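2-hydroxychromene-2-carboxylate isomerase (Pseudomonas putida, PDB 2IMF) catalyses the reversible, glutathione-dependent isomerisation of 2-hydroxychromene-2-carboxylate to trans-o-hydroxybenzylidenepyruvate in naphthalene degradation. Local coordinates at residues 4-9 and 35-40; 87-92 and 123-128; 171-176 and 189-194; 9-14 and 166-171. All blocks are in the same frame, centred on the assembly; numbering follows the deposited sequence. Where two conformers were deposited one is given.

Interaction 1: 4-9 and 35-40; sequences DFYFDF and NAIDLA
Tyr6 pairs with Asn35 and Phe7 with Ala36 in parallel register, and three backbone bonds make the ladder: Asn35 N to Phe5 O, Phe7 N to Asn35 O and Ile37 N to Phe7 O. Phe5 O accepts twice. Asn35 N meets it at 2.8 Å, while Asn35 ND2, at 3.3 Å, stands above the carbonyl plane. This second bond steadies an amide that also stacks on the Tyr6 ring, the two planes 13° apart, with Asn35 ND2 3.8 Å from Tyr6 CZ. Asparagine suits the place because one short, flat group can both stack and reach back to the strand. On the other face of the sheet, Phe7 CG takes the crowded position between backbone N and carbonyl carbon (chi1 65°). Its ring lies over Ala36, whose CA makes a CH-pi contact 4.0 Å from the ring centroid; a methyl side chain leaves room for this. Beyond the paired strands Asp8 OD2 accepts from Leu39 N at 2.9 Å through its anti lone pair, and Asp38 is the N-cap of helix 39-46, with a weak bond from Ala40 N to its OD1. A water donating to both Asp8 OD2 and Asp38 OD1 would probably ease the repulsion between these carboxylates, while Ser86 and Asn90 hold Asp8 OD1. Tyr6 and Ile37 pack against helix 147-162. Phe5 and Phe7 lie against helix 12-28, the connection of the thioredoxin-fold beta-alpha-beta crossover, and Leu39 opens helix 39-46 beside glutathione and a bound methoxy analogue of the reaction product.

Interaction 2: 87-92 and 123-128; sequences RRMNIG and ESLPAL
In the all-helical part of the chain, which lies in sequence between the two strand-bearing parts of the thioredoxin fold, Arg88 and Met89 of helix 87-92 meet Glu123, in the loop leading to helix 125-133, and Leu125 and Pro126 in its first turn. The apolar half is carried by Met89. Its CG is anti to the carbonyl carbon, and the chain then bends twice, bringing three successive atoms against Leu125: CG is 3.9 Å from Leu125 CD2, SD 4.0 Å from the same methyl, and CE 4.0 Å from Leu125 CG. Methionine is well suited here, since its flexible thioether can follow the outline of a branched neighbour. An alanine in place of Leu125 would probably open a gap beside the thioether of Met89 and leave its end freer to turn. Arg88 NH1 donates to Glu123 OE2 at 3.0 Å in a salt bridge, meeting that oxygen nearly along its C-O axis, and NH2 adds a weak bond to OE2. The two side chains cross at about a right angle, with guanidinium and carboxylate planes 40° apart. Closer to the backbone, Arg88 CD lies 3.9 Å from Pro126 CG; the proline ring offers a rigid apolar surface, and early in a helix its missing N-H costs little. Arg88 and Met89 were each modelled in two conformers; the contacts are those of one, and the other may differ. An apolar seam with a salt bridge at its more exposed margin is typical of packed helices, here in the helical domain that kappa class glutathione transferases insert into their thioredoxin fold.

Interaction 3: 171-176 and 189-194; sequences MFLGDE and SAMGRL
Leu173, the last residue of strand 170-173, reaches Ala190, Met191 and Leu194 on helix 184-198 with its branched end. From CB the chain sets off with CG anti to the backbone N (chi1 178°), and these two carbons act as a stalk toward the helix. At the tip, CD2 does nearly all the touching: it lies 3.6 Å from Met191 CG in the conformer described, one of two modelled for that residue, 4.0 Å from Ala190 CB and 4.0 Å from Leu194 CD2, the last tip to tip. The other branch, Leu173 CD1, stays 4.4 Å from Leu194 CD2. Alanine suits the facing helix position because its short side chain lets the leucine methyl come close. The strand then enters a type II' turn, with Gly174 at a positive phi that favours glycine, and Glu176 returns toward the helix. Its OE1 accepts from a water at 2.8 Å, and the same water accepts from Arg193 NH2. Trp178 and Leu187 pack on Leu173 as well. Strand and helix run nearly parallel, their axes 18° apart. The chemistry is thus mostly hydrophobic, directional only at the margin, where one water links opposite charges that do not touch directly.

Interaction 4: 9-14 and 166-171; sequences FLSPFS and FGVPTM. With GSH (glutathione), chain E; TOM (4-(2-methoxyphenyl)-2-oxobut-3-enoic acid), chain F.
Ser14 and Phe13, in the first turn of helix 12-28, press closely on Pro169. Ser14 OG stands 3.3 Å from Pro169 N, a nitrogen without a proton, and 3.5 Å from Val168 CB. Phe13 CB lies 3.8 Å from Pro169 CD. Serine's small side chain allows this closeness, and its hydroxyl is paired with Ser11 OG. The peptide bond before Pro169 is cis, the cis-proline element of the thioredoxin fold, and it presents the preceding backbone to glutathione: Val168 N donates to GSH O2 at 2.8 Å, and Val168 O accepts from GSH N2. Toward the ligands the two segments part. There Ser11 CB still touches Val168 CG2, but Ser11 OG, of the inferred nucleophile, is 3.3 Å from GSH SG2. The Phe13 ring turns from the proline to the ligands, with GSH CB1 3.9 Å above its centre and C6 of the methoxyphenyl-oxobutenoate TOM at its edge. An alanine instead of Phe13 would probably leave a gap under the gamma-glutamyl part of glutathione and beside TOM's aromatic ring, although the touch of CB on Pro169 could remain. Lys59 and Arg183 of the second subunit also bind this glutathione, and Pro12 flanks TOM with its CG and CD.

How the interactions relate
From the N terminus, strand 2-7 leads into the loop at Phe9, a residue common to interactions 1 and 4. Interaction 1 closes first, around helix 12-28, when strand 31-36 returns beside strand 2-7. Interaction 4 stays open for some 150 residues, until 166-171 comes back to 9-14; the two contacts therefore cross. Within that long excursion interaction 2 opens and closes, tying helices together, and Asn90 joins it to the loop that follows strand 2-7. After Met171, shared with interaction 4, interaction 3 closes a short final loop between strand 170-173 and helix 184-198. Its centre is about 32 Å from that of interaction 2, across the centre of the chain.

Interaction 1: 4-9 and 35-40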
# COMPACT_ATOMS: atom_id res chain seq x y z
N ASP A 4 -16.13 10.83 -3.94
CA ASP A 4 -16.37 9.80 -4.91
C ASP A 4 -15.58 8.55 -4.52
O ASP A 4 -14.38 8.63 -4.27
CB ASP A 4 -15.97 10.31 -6.29
CG ASP A 4 -16.83 11.53 -6.74
OD1 ASP A 4 -17.97 11.73 -6.22
OD2 ASP A 4 -16.35 12.28 -7.57
N PHE A 5 -16.26 7.42 -4.49
CA PHE A 5 -15.69 6.13 -4.10
C PHE A 5 -15.82 5.15 -5.20
O PHE A 5 -16.94 4.85 -5.66
CB PHE A 5 -16.43 5.71 -2.85
CG PHE A 5 -16.08 4.33 -2.32
CD1 PHE A 5 -14.76 3.84 -2.26
CD2 PHE A 5 -17.11 3.56 -1.73
CE1 PHE A 5 -14.47 2.58 -1.71
CE2 PHE A 5 -16.82 2.28 -1.17
CZ PHE A 5 -15.47 1.80 -1.22
N TYR A 6 -14.69 4.56 -5.55
CA TYR A 6 -14.62 3.59 -6.65
C TYR A 6 -14.21 2.25 -6.07
O TYR A 6 -13.21 2.15 -5.37
CB TYR A 6 -13.58 3.99 -7.68
CG TYR A 6 -13.95 5.24 -8.39
CD1 TYR A 6 -13.74 6.55 -7.81
CD2 TYR A 6 -14.64 5.16 -9.56
CE1 TYR A 6 -14.11 7.70 -8.48
CE2 TYR A 6 -15.07 6.37 -10.27
CZ TYR A 6 -14.76 7.58 -9.66
OH TYR A 6 -15.21 8.77 -10.32
N PHE A 7 -14.98 1.20 -6.31
CA PHE A 7 -14.75 -0.10 -5.70
C PHE A 7 -15.14 -1.19 -6.71
O PHE A 7 -15.87 -0.93 -7.69
CB PHE A 7 -15.56 -0.29 -4.40
CG PHE A 7 -17.06 -0.30 -4.63
CD1 PHE A 7 -17.78 0.88 -4.74
CD2 PHE A 7 -17.74 -1.46 -4.82
CE1 PHE A 7 -19.14 0.85 -4.96
CE2 PHE A 7 -19.07 -1.49 -5.12
CZ PHE A 7 -19.76 -0.29 -5.16
N ASP A 8 -14.68 -2.41 -6.45
CA ASP A 8 -15.10 -3.66 -7.14
C ASP A 8 -15.35 -4.64 -5.99
O ASP A 8 -14.54 -4.68 -5.05
CB ASP A 8 -13.95 -4.11 -8.08
CG ASP A 8 -14.28 -5.37 -8.90
OD1 ASP A 8 -15.03 -6.25 -8.39
OD2 ASP A 8 -13.72 -5.51 -10.00
N PHE A 9 -16.48 -5.35 -5.98
CA PHE A 9 -16.78 -6.24 -4.82
C PHE A 9 -15.76 -7.39 -4.68
O PHE A 9 -15.75 -8.00 -3.64
CB PHE A 9 -18.21 -6.82 -4.91
CG PHE A 9 -19.30 -5.81 -4.63
CD1 PHE A 9 -19.42 -5.24 -3.37
CD2 PHE A 9 -20.21 -5.52 -5.60
CE1 PHE A 9 -20.46 -4.31 -3.07
CE2 PHE A 9 -21.29 -4.60 -5.36
CZ PHE A 9 -21.39 -4.01 -4.11
N ASN A 35 -19.31 4.18 -6.91
CA ASN A 35 -19.09 3.78 -8.26
C ASN A 35 -18.55 2.34 -8.28
O ASN A 35 -17.38 2.12 -8.00
CB ASN A 35 -18.03 4.70 -8.91
CG ASN A 35 -18.45 6.20 -8.92
OD1 ASN A 35 -19.22 6.64 -9.79
ND2 ASN A 35 -18.03 6.92 -7.92
N ALA A 36 -19.38 1.39 -8.73
CA ALA A 36 -18.92 -0.01 -8.90
C ALA A 36 -18.27 -0.14 -10.25
O ALA A 36 -18.91 0.19 -11.28
CB ALA A 36 -20.07 -1.01 -8.76
N ILE A 37 -17.00 -0.59 -10.29
CA ILE A 37 -16.28 -0.65 -11.56
C ILE A 37 -15.51 -1.94 -11.69
O ILE A 37 -15.30 -2.67 -10.73
CB ILE A 37 -15.23 0.51 -11.76
CG1 ILE A 37 -14.22 0.53 -10.56
CG2 ILE A 37 -15.97 1.85 -11.73
CD1 ILE A 37 -13.04 1.53 -10.80
N ASP A 38 -15.10 -2.23 -12.91
CA ASP A 38 -14.41 -3.48 -13.22
C ASP A 38 -12.91 -3.35 -13.05
O ASP A 38 -12.21 -2.84 -13.97
CB ASP A 38 -14.77 -3.91 -14.64
CG ASP A 38 -14.28 -5.30 -14.99
OD1 ASP A 38 -13.43 -5.89 -14.34
OD2 ASP A 38 -14.68 -5.83 -16.06
N LEU A 39 -12.38 -3.87 -11.93
CA LEU A 39 -10.94 -3.75 -11.72
C LEU A 39 -10.13 -4.34 -12.87
O LEU A 39 -9.09 -3.82 -13.25
CB LEU A 39 -10.53 -4.47 -10.43
CG LEU A 39 -9.02 -4.46 -10.13
CD1 LEU A 39 -8.48 -3.04 -10.01
CD2 LEU A 39 -8.74 -5.30 -8.91
N ALA A 40 -10.67 -5.45 -13.42
CA ALA A 40 -9.85 -6.14 -14.41
C ALA A 40 -9.69 -5.25 -15.58
O ALA A 40 -8.62 -5.14 -16.21
CB ALA A 40 -10.48 -7.46 -14.88
O HOH W 1 -13.30 -7.22 -11.98

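Interaction 2: 87-92 and 123-128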
# COMPACT_ATOMS: atom_id res chain seq x y z
N ARG A 87 -18.63 -9.82 -11.11
CA ARG A 87 -19.29 -9.03 -12.16
C ARG A 87 -20.76 -8.84 -11.92
O ARG A 87 -21.27 -7.71 -12.04
CB ARG A 87 -19.12 -9.77 -13.48
CG ARG A 87 -19.85 -9.07 -14.66
CD ARG A 87 -19.68 -9.77 -16.06
NE ARG A 87 -18.40 -10.44 -16.28
CZ ARG A 87 -17.23 -9.85 -16.55
NH1 ARG A 87 -17.12 -8.52 -16.61
NH2 ARG A 87 -16.15 -10.60 -16.75
N ARG A 88 -21.50 -9.89 -11.57
CA ARG A 88 -22.95 -9.77 -11.41
C ARG A 88 -23.32 -8.78 -10.32
O ARG A 88 -24.20 -7.93 -10.50
CB ARG A 88 -23.56 -11.16 -11.16
CG ARG A 88 -24.97 -11.18 -10.54
CD ARG A 88 -25.78 -12.48 -10.84
NE ARG A 88 -25.28 -13.69 -10.17
CZ ARG A 88 -25.34 -14.92 -10.65
NH1 ARG A 88 -25.89 -15.18 -11.84
NH2 ARG A 88 -24.83 -15.92 -9.95
N MET A 89 -22.65 -8.90 -9.14
CA MET A 89 -22.99 -8.00 -8.07
C MET A 89 -22.53 -6.57 -8.34
O MET A 89 -23.17 -5.63 -7.85
CB MET A 89 -22.62 -8.50 -6.67
CG MET A 89 -23.16 -9.90 -6.33
SD MET A 89 -24.93 -10.15 -6.52
CE MET A 89 -25.58 -9.20 -5.16
N ASN A 90 -21.41 -6.42 -9.03
CA ASN A 90 -21.01 -5.04 -9.42
C ASN A 90 -22.10 -4.38 -10.31
O ASN A 90 -22.46 -3.22 -10.12
CB ASN A 90 -19.68 -5.11 -10.22
CG ASN A 90 -18.43 -5.35 -9.39
OD1 ASN A 90 -18.46 -5.30 -8.17
ND2 ASN A 90 -17.34 -5.62 -10.11
N ILE A 91 -22.54 -5.16 -11.33
CA ILE A 91 -23.61 -4.67 -12.19
C ILE A 91 -24.88 -4.34 -11.38
O ILE A 91 -25.57 -3.30 -11.57
CB ILE A 91 -23.93 -5.69 -13.21
CG1 ILE A 91 -22.83 -5.79 -14.25
CG2 ILE A 91 -25.29 -5.31 -13.84
CD1 ILE A 91 -22.90 -7.02 -15.26
N GLY A 92 -25.18 -5.19 -10.40
CA GLY A 92 -26.37 -5.01 -9.63
C GLY A 92 -26.40 -3.72 -8.83
O GLY A 92 -27.50 -3.22 -8.46
N GLU A 123 -25.65 -18.32 -6.99
CA GLU A 123 -26.80 -18.10 -7.84
C GLU A 123 -27.97 -17.48 -7.06
O GLU A 123 -28.73 -16.67 -7.61
CB GLU A 123 -27.23 -19.43 -8.46
CG GLU A 123 -26.42 -19.74 -9.72
CD GLU A 123 -27.09 -19.19 -11.00
OE1 GLU A 123 -28.03 -19.84 -11.51
OE2 GLU A 123 -26.69 -18.09 -11.47
N SER A 124 -28.05 -17.78 -5.77
CA SER A 124 -29.11 -17.25 -4.94
C SER A 124 -28.76 -15.91 -4.32
O SER A 124 -29.58 -15.35 -3.55
CB SER A 124 -29.48 -18.22 -3.82
OG SER A 124 -28.29 -18.67 -3.20
N LEU A 125 -27.54 -15.41 -4.51
CA LEU A 125 -27.22 -14.13 -3.81
C LEU A 125 -28.09 -12.93 -4.27
O LEU A 125 -28.51 -12.20 -3.35
CB LEU A 125 -25.71 -13.84 -3.90
CG LEU A 125 -25.19 -12.60 -3.18
CD1 LEU A 125 -25.41 -12.70 -1.64
CD2 LEU A 125 -23.68 -12.52 -3.49
N PRO A 126 -28.43 -12.79 -5.56
CA PRO A 126 -29.34 -11.71 -5.88
C PRO A 126 -30.65 -11.82 -5.09
O PRO A 126 -31.15 -10.78 -4.60
CB PRO A 126 -29.53 -11.88 -7.38
CG PRO A 126 -28.22 -12.42 -7.82
CD PRO A 126 -27.89 -13.46 -6.77
N ALA A 127 -31.22 -13.00 -4.92
CA ALA A 127 -32.47 -13.11 -4.16
C ALA A 127 -32.27 -12.78 -2.68
O ALA A 127 -33.12 -12.18 -2.02
CB ALA A 127 -33.09 -14.51 -4.31
N LEU A 128 -31.15 -13.25 -2.11
CA LEU A 128 -30.88 -12.98 -0.71
C LEU A 128 -30.77 -11.50 -0.51
O LEU A 128 -31.29 -10.91 0.49
CB LEU A 128 -29.59 -13.67 -0.26
CG LEU A 128 -29.67 -15.22 -0.16
CD1 LEU A 128 -28.30 -15.84 -0.16
CD2 LEU A 128 -30.37 -15.59 1.12

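Interaction 3: 171-176 and 189-194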
# COMPACT_ATOMS: atom_id res chain seq x y z
N MET A 171 -10.59 6.91 -3.94
CA MET A 171 -11.45 7.96 -3.35
C MET A 171 -11.01 9.29 -3.94
O MET A 171 -9.78 9.53 -4.01
CB MET A 171 -11.41 8.06 -1.81
CG MET A 171 -12.07 6.88 -1.14
SD MET A 171 -11.26 5.26 -1.16
CE MET A 171 -9.59 5.61 -0.58
N PHE A 172 -11.95 10.20 -4.26
CA PHE A 172 -11.58 11.57 -4.69
C PHE A 172 -12.31 12.50 -3.77
O PHE A 172 -13.51 12.32 -3.49
CB PHE A 172 -12.04 11.91 -6.11
CG PHE A 172 -11.29 11.23 -7.24
CD1 PHE A 172 -11.57 9.91 -7.56
CD2 PHE A 172 -10.35 11.93 -7.97
CE1 PHE A 172 -10.93 9.30 -8.63
CE2 PHE A 172 -9.71 11.33 -9.03
CZ PHE A 172 -10.00 10.05 -9.36
N LEU A 173 -11.61 13.59 -3.48
CA LEU A 173 -12.19 14.82 -2.88
C LEU A 173 -11.63 15.94 -3.71
O LEU A 173 -10.41 16.19 -3.75
CB LEU A 173 -11.80 14.94 -1.44
CG LEU A 173 -12.34 16.21 -0.81
CD1 LEU A 173 -13.87 16.19 -0.81
CD2 LEU A 173 -11.84 16.14 0.59
N GLY A 174 -12.49 16.66 -4.44
CA GLY A 174 -11.98 17.75 -5.22
C GLY A 174 -11.08 17.17 -6.28
O GLY A 174 -11.48 16.22 -6.98
N ASP A 175 -9.87 17.71 -6.43
CA ASP A 175 -8.91 17.20 -7.42
C ASP A 175 -7.93 16.12 -6.84
O ASP A 175 -6.98 15.77 -7.53
CB ASP A 175 -8.12 18.37 -8.02
CG ASP A 175 -9.03 19.27 -8.87
OD1 ASP A 175 -9.59 18.76 -9.87
OD2 ASP A 175 -9.09 20.46 -8.53
N GLU A 176 -8.14 15.78 -5.58
CA GLU A 176 -7.17 14.83 -4.92
C GLU A 176 -7.80 13.48 -4.97
O GLU A 176 -9.00 13.25 -4.67
CB GLU A 176 -6.95 15.17 -3.46
CG GLU A 176 -6.01 16.39 -3.36
CD GLU A 176 -5.74 16.76 -1.94
OE1 GLU A 176 -6.62 17.11 -1.18
OE2 GLU A 176 -4.54 16.71 -1.57
N SER A 189 -8.03 13.74 6.77
CA SER A 189 -7.38 15.00 7.10
C SER A 189 -7.79 16.11 6.13
O SER A 189 -8.02 17.31 6.57
CB SER A 189 -5.86 14.82 7.04
OG SER A 189 -5.41 14.10 8.15
N ALA A 190 -7.93 15.85 4.86
CA ALA A 190 -8.36 16.85 3.90
C ALA A 190 -9.79 17.28 4.24
O ALA A 190 -10.11 18.47 4.07
CB ALA A 190 -8.32 16.29 2.48
N MET A 191 -10.65 16.36 4.64
CA MET A 191 -12.02 16.72 4.96
C MET A 191 -12.01 17.64 6.14
O MET A 191 -12.75 18.63 6.13
CB MET A 191 -12.90 15.53 5.05
CG MET A 191 -12.96 14.76 3.74
SD MET A 191 -14.24 13.49 3.89
CE MET A 191 -13.37 12.28 4.80
N GLY A 192 -11.20 17.33 7.17
CA GLY A 192 -11.11 18.18 8.36
C GLY A 192 -10.63 19.55 7.98
O GLY A 192 -11.18 20.54 8.49
N ARG A 193 -9.62 19.67 7.14
CA ARG A 193 -9.15 21.01 6.74
C ARG A 193 -10.28 21.79 6.12
O ARG A 193 -10.40 22.99 6.38
CB ARG A 193 -7.94 20.90 5.79
CG ARG A 193 -6.62 20.51 6.52
CD ARG A 193 -5.33 20.66 5.68
NE ARG A 193 -5.35 19.76 4.50
CZ ARG A 193 -4.97 18.49 4.53
NH1 ARG A 193 -4.51 18.00 5.68
NH2 ARG A 193 -5.01 17.74 3.42
N LEU A 194 -11.13 21.14 5.33
CA LEU A 194 -12.26 21.83 4.66
C LEU A 194 -13.36 22.17 5.67
O LEU A 194 -13.96 23.25 5.58
CB LEU A 194 -12.80 20.89 3.57
CG LEU A 194 -12.49 21.19 2.11
CD1 LEU A 194 -11.15 21.92 1.78
CD2 LEU A 194 -12.72 19.93 1.28
O HOH W 2 -6.09 19.11 0.69

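Interaction 4: 9-14 and 166-171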
# COMPACT_ATOMS: atom_id res chain seq x y z
N PHE A 9 -16.48 -5.35 -5.98
CA PHE A 9 -16.78 -6.24 -4.82
C PHE A 9 -15.76 -7.39 -4.68
O PHE A 9 -15.75 -8.00 -3.64
CB PHE A 9 -18.21 -6.82 -4.91
CG PHE A 9 -19.30 -5.81 -4.63
CD1 PHE A 9 -19.42 -5.24 -3.37
CD2 PHE A 9 -20.21 -5.52 -5.60
CE1 PHE A 9 -20.46 -4.31 -3.07
CE2 PHE A 9 -21.29 -4.60 -5.36
CZ PHE A 9 -21.39 -4.01 -4.11
N LEU A 10 -14.92 -7.62 -5.68
CA LEU A 10 -13.84 -8.65 -5.49
C LEU A 10 -12.78 -8.22 -4.53
O LEU A 10 -11.99 -9.04 -4.08
CB LEU A 10 -13.17 -9.07 -6.81
CG LEU A 10 -12.32 -8.03 -7.51
CD1 LEU A 10 -10.91 -7.91 -6.91
CD2 LEU A 10 -12.14 -8.44 -8.95
N SER A 11 -12.74 -6.92 -4.17
CA SER A 11 -11.58 -6.35 -3.45
C SER A 11 -11.76 -6.29 -1.95
O SER A 11 -12.59 -5.56 -1.49
CB SER A 11 -11.33 -4.98 -4.04
OG SER A 11 -10.41 -4.20 -3.24
N PRO A 12 -10.92 -7.04 -1.23
CA PRO A 12 -11.03 -6.97 0.23
C PRO A 12 -10.55 -5.63 0.80
O PRO A 12 -11.03 -5.24 1.84
CB PRO A 12 -10.13 -8.13 0.72
CG PRO A 12 -9.11 -8.30 -0.39
CD PRO A 12 -9.86 -7.98 -1.71
N PHE A 13 -9.61 -4.95 0.14
CA PHE A 13 -9.26 -3.61 0.59
C PHE A 13 -10.42 -2.66 0.37
O PHE A 13 -10.60 -1.71 1.17
CB PHE A 13 -7.98 -3.20 -0.14
CG PHE A 13 -6.77 -3.98 0.36
CD1 PHE A 13 -6.22 -3.73 1.60
CD2 PHE A 13 -6.25 -4.97 -0.42
CE1 PHE A 13 -5.12 -4.44 2.06
CE2 PHE A 13 -5.11 -5.71 0.02
CZ PHE A 13 -4.59 -5.44 1.26
N SER A 14 -11.25 -2.92 -0.62
CA SER A 14 -12.46 -2.12 -0.81
C SER A 14 -13.53 -2.37 0.24
O SER A 14 -14.27 -1.44 0.63
CB SER A 14 -13.05 -2.32 -2.20
OG SER A 14 -12.17 -1.82 -3.21
N PHE A 166 -6.72 3.58 -11.40
CA PHE A 166 -6.00 2.36 -11.83
C PHE A 166 -6.27 1.14 -10.91
O PHE A 166 -5.85 0.03 -11.23
CB PHE A 166 -4.48 2.63 -11.89
CG PHE A 166 -3.92 3.04 -10.54
CD1 PHE A 166 -3.61 2.04 -9.57
CD2 PHE A 166 -3.76 4.41 -10.20
CE1 PHE A 166 -3.22 2.41 -8.30
CE2 PHE A 166 -3.35 4.75 -8.93
CZ PHE A 166 -3.04 3.74 -7.98
N GLY A 167 -6.96 1.39 -9.79
CA GLY A 167 -7.20 0.30 -8.83
C GLY A 167 -8.34 0.65 -7.93
O GLY A 167 -8.99 1.71 -8.09
N VAL A 168 -8.58 -0.24 -6.97
CA VAL A 168 -9.64 -0.01 -6.00
C VAL A 168 -9.11 -0.41 -4.64
O VAL A 168 -8.22 -1.25 -4.51
CB VAL A 168 -10.94 -0.78 -6.31
CG1 VAL A 168 -11.52 -0.27 -7.60
CG2 VAL A 168 -10.66 -2.33 -6.46
N PRO A 169 -9.59 0.19 -3.56
CA PRO A 169 -10.56 1.31 -3.49
C PRO A 169 -9.87 2.61 -3.86
O PRO A 169 -8.74 2.86 -3.45
CB PRO A 169 -11.00 1.34 -2.00
CG PRO A 169 -9.74 0.77 -1.27
CD PRO A 169 -9.10 -0.24 -2.23
N THR A 170 -10.60 3.47 -4.59
CA THR A 170 -10.06 4.79 -4.98
C THR A 170 -11.09 5.82 -4.51
O THR A 170 -12.30 5.61 -4.66
CB THR A 170 -9.70 4.87 -6.47
OG1 THR A 170 -8.62 3.96 -6.68
CG2 THR A 170 -9.18 6.26 -6.78
N MET A 171 -10.59 6.91 -3.94
CA MET A 171 -11.45 7.96 -3.35
C MET A 171 -11.01 9.29 -3.94
O MET A 171 -9.78 9.53 -4.01
CB MET A 171 -11.41 8.06 -1.81
CG MET A 171 -12.07 6.88 -1.14
SD MET A 171 -11.26 5.26 -1.16
CE MET A 171 -9.59 5.61 -0.58
N1 GSH E . -2.30 -0.76 0.29
CA1 GSH E . -3.64 -0.94 -0.15
C1 GSH E . -4.71 -0.73 0.87
O11 GSH E . -5.88 -0.61 0.51
O12 GSH E . -4.24 -0.94 2.01
CB1 GSH E . -3.78 -1.92 -1.31
CG1 GSH E . -5.00 -1.78 -2.22
CD1 GSH E . -4.97 -2.82 -3.31
OE1 GSH E . -3.95 -3.68 -3.36
N2 GSH E . -5.95 -2.90 -4.17
CA2 GSH E . -5.93 -3.75 -5.35
C2 GSH E . -5.63 -3.03 -6.60
O2 GSH E . -6.25 -1.86 -6.83
CB2 GSH E . -7.35 -4.41 -5.49
SG2 GSH E . -7.66 -5.66 -4.19
N3 GSH E . -4.75 -3.50 -7.44
CA3 GSH E . -4.31 -2.66 -8.55
C3 GSH E . -2.83 -2.40 -8.40
O31 GSH E . -2.28 -1.67 -9.24
O32 GSH E . -2.17 -2.97 -7.46
O8 TOM F . -4.88 -9.01 -6.51
C9 TOM F . -5.77 -8.32 -6.98
C10 TOM F . -6.06 -8.19 -8.38
O11 TOM F . -5.26 -7.47 -9.03
O10 TOM F . -7.10 -8.70 -8.85
C8 TOM F . -6.64 -7.43 -6.14
C7 TOM F . -6.55 -7.28 -4.84
C1 TOM F . -6.58 -8.42 -3.84
C6 TOM F . -5.67 -8.30 -2.80
C5 TOM F . -5.59 -9.31 -1.84
C4 TOM F . -6.50 -10.38 -1.92
C3 TOM F . -7.42 -10.50 -2.94
C2 TOM F . -7.45 -9.47 -3.90
O2 TOM F . -8.33 -9.47 -4.93
C11 TOM F . -9.38 -10.43 -4.76